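Local coordinates for protein pectate lyase 47 (Bacillus sp. TS-47, PDB 1VBL) that probably cleaves pectate by calcium-dependent elimination, as a secreted, thermostable pectate lyase of the polysaccharide lyase 1 family, at residues W334-D337 and P338-I342. Numbering follows the deposited sequence.
Sequences WDID and PSLII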
ATOM      1  N   TRP A 334     -11.042   1.105  22.670  1.00 16.62           N
ATOM      2  CA  TRP A 334     -12.353   1.688  22.924  1.00 17.30           C
ATOM      3  C   TRP A 334     -13.391   0.658  22.474  1.00 18.23           C
ATOM      4  O   TRP A 334     -13.083  -0.236  21.680  1.00 16.09           O
ATOM      5  CB  TRP A 334     -12.513   3.026  22.187  1.00 17.57           C
ATOM      6  CG  TRP A 334     -12.842   2.958  20.719  1.00 18.23           C
ATOM      7  CD1 TRP A 334     -14.084   3.012  20.157  1.00 19.25           C
ATOM      8  CD2 TRP A 334     -11.910   2.900  19.630  1.00 16.24           C
ATOM      9  NE1 TRP A 334     -13.985   3.002  18.784  1.00 18.64           N
ATOM     10  CE2 TRP A 334     -12.662   2.934  18.434  1.00 16.38           C
ATOM     11  CE3 TRP A 334     -10.512   2.828  19.550  1.00 15.47           C
ATOM     12  CZ2 TRP A 334     -12.064   2.899  17.167  1.00 14.57           C
ATOM     13  CZ3 TRP A 334      -9.915   2.794  18.286  1.00 12.96           C
ATOM     14  CH2 TRP A 334     -10.695   2.829  17.113  1.00 15.10           C
ATOM     15  N   ASP A 335     -14.606   0.766  23.000  1.00 19.05           N
ATOM     16  CA  ASP A 335     -15.675  -0.179  22.682  1.00 20.91           C
ATOM     17  C   ASP A 335     -16.333   0.057  21.329  1.00 20.12           C
ATOM     18  O   ASP A 335     -17.509   0.402  21.241  1.00 20.71           O
ATOM     19  CB  ASP A 335     -16.726  -0.158  23.798  1.00 23.87           C
ATOM     20  CG  ASP A 335     -16.276  -0.923  25.037  1.00 26.33           C
ATOM     21  OD1 ASP A 335     -16.773  -0.626  26.144  1.00 29.56           O
ATOM     22  OD2 ASP A 335     -15.436  -1.837  24.899  1.00 27.11           O
ATOM     23  N   ILE A 336     -15.563  -0.159  20.272  1.00 18.49           N
ATOM     24  CA  ILE A 336     -16.057   0.030  18.917  1.00 17.80           C
ATOM     25  C   ILE A 336     -17.119  -1.003  18.561  1.00 16.77           C
ATOM     26  O   ILE A 336     -17.134  -2.110  19.094  1.00 17.43           O
ATOM     27  CB  ILE A 336     -14.905  -0.075  17.888  1.00 17.36           C
ATOM     28  CG1 ILE A 336     -15.403   0.323  16.494  1.00 18.16           C
ATOM     29  CG2 ILE A 336     -14.364  -1.500  17.855  1.00 17.90           C
ATOM     30  CD1 ILE A 336     -14.320   0.315  15.421  1.00 15.91           C
ATOM     31  N   ASP A 337     -18.019  -0.619  17.668  1.00 17.82           N
ATOM     32  CA  ASP A 337     -19.063  -1.513  17.190  1.00 18.13           C
ATOM     33  C   ASP A 337     -18.336  -2.395  16.171  1.00 17.05           C
ATOM     34  O   ASP A 337     -17.914  -1.911  15.125  1.00 16.64           O
ATOM     35  CB  ASP A 337     -20.151  -0.698  16.493  1.00 21.01           C
ATOM     36  CG  ASP A 337     -21.310  -1.549  16.016  1.00 23.63           C
ATOM     37  OD1 ASP A 337     -21.110  -2.753  15.752  1.00 22.79           O
ATOM     38  OD2 ASP A 337     -22.423  -1.001  15.893  1.00 27.15           O
ATOM     39  N   PRO A 338     -18.173  -3.693  16.463  1.00 17.73           N
ATOM     40  CA  PRO A 338     -17.475  -4.569  15.513  1.00 17.37           C
ATOM     41  C   PRO A 338     -18.072  -4.669  14.108  1.00 18.10           C
ATOM     42  O   PRO A 338     -17.418  -5.171  13.189  1.00 15.74           O
ATOM     43  CB  PRO A 338     -17.429  -5.915  16.242  1.00 18.45           C
ATOM     44  CG  PRO A 338     -18.611  -5.851  17.176  1.00 22.37           C
ATOM     45  CD  PRO A 338     -18.581  -4.433  17.670  1.00 19.28           C
ATOM     46  N   SER A 339     -19.299  -4.184  13.932  1.00 16.66           N
ATOM     47  CA  SER A 339     -19.936  -4.230  12.620  1.00 17.08           C
ATOM     48  C   SER A 339     -19.266  -3.223  11.684  1.00 17.17           C
ATOM     49  O   SER A 339     -19.527  -3.208  10.480  1.00 19.80           O
ATOM     50  CB  SER A 339     -21.430  -3.911  12.734  1.00 18.14           C
ATOM     51  OG  SER A 339     -21.653  -2.538  13.004  1.00 18.61           O
ATOM     52  N   LEU A 340     -18.396  -2.389  12.246  1.00 15.92           N
ATOM     53  CA  LEU A 340     -17.687  -1.367  11.480  1.00 15.16           C
ATOM     54  C   LEU A 340     -16.377  -1.868  10.887  1.00 13.01           C
ATOM     55  O   LEU A 340     -15.796  -1.215  10.027  1.00 14.39           O
ATOM     56  CB  LEU A 340     -17.377  -0.157  12.370  1.00 17.25           C
ATOM     57  CG  LEU A 340     -18.509   0.773  12.813  1.00 20.12           C
ATOM     58  CD1 LEU A 340     -19.661  -0.031  13.379  1.00 25.32           C
ATOM     59  CD2 LEU A 340     -17.972   1.746  13.853  1.00 21.62           C
ATOM     60  N   ILE A 341     -15.914  -3.027  11.340  1.00 12.36           N
ATOM     61  CA  ILE A 341     -14.647  -3.559  10.864  1.00 12.45           C
ATOM     62  C   ILE A 341     -14.687  -3.950   9.388  1.00 14.21           C
ATOM     63  O   ILE A 341     -13.688  -3.826   8.682  1.00 13.64           O
ATOM     64  CB  ILE A 341     -14.207  -4.740  11.746  1.00 13.69           C
ATOM     65  CG1 ILE A 341     -14.090  -4.255  13.198  1.00 14.00           C
ATOM     66  CG2 ILE A 341     -12.872  -5.296  11.261  1.00 14.69           C
ATOM     67  CD1 ILE A 341     -13.791  -5.346  14.216  1.00 14.82           C
ATOM     68  N   ILE A 342     -15.839  -4.420   8.925  1.00 13.33           N
ATOM     69  CA  ILE A 342     -15.999  -4.786   7.524  1.00 14.71           C
ATOM     70  C   ILE A 342     -16.899  -3.743   6.876  1.00 15.06           C
ATOM     71  O   ILE A 342     -17.859  -3.283   7.482  1.00 15.26           O
ATOM     72  CB  ILE A 342     -16.665  -6.171   7.351  1.00 14.29           C
ATOM     73  CG1 ILE A 342     -15.741  -7.271   7.878  1.00 15.14           C
ATOM     74  CG2 ILE A 342     -16.987  -6.413   5.871  1.00 14.95           C
ATOM     75  CD1 ILE A 342     -16.325  -8.662   7.761  1.00 14.80           C
TER
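Between Asp337 and Leu340 the backbone closes a tight turn that opens the 3-10 segment 338-340: Leu340 N donates to Asp337 O at 3.0 Å. One residue on, Ile341 N bonds to Pro338 O, continuing the same i to i+3 pattern. The Asp337 carboxylate folds over the start of this turn. Its chi1 of -177° sets the carboxylate beside the residue's own carbonyl carbon, where Asp337 OD1 accepts from Ser339 N at 2.9 Å, the amide approaching from above the carboxylate plane; this closes an Asx turn over Pro338. Ser339 OG lies 2.8 Å from the same Asp337 OD1, at most a weak bond. Leu340 CD1 lies 3.2 Å from Asp337 CB, a close contact in which the two side chains cross at about a right angle, while Leu340 CD2 meets Ile336 CG1 at 3.9 Å. Beyond the turn, Ile341 bonds through its backbone to Ala314 and Trp315, leading into strand 342-345 of the parallel beta-helix. Chemically, the carboxylate oxygen takes the first amide N-H available in the segment, that of Ser339, since Pro338 has none, and its negative charge would probably be stabilised there.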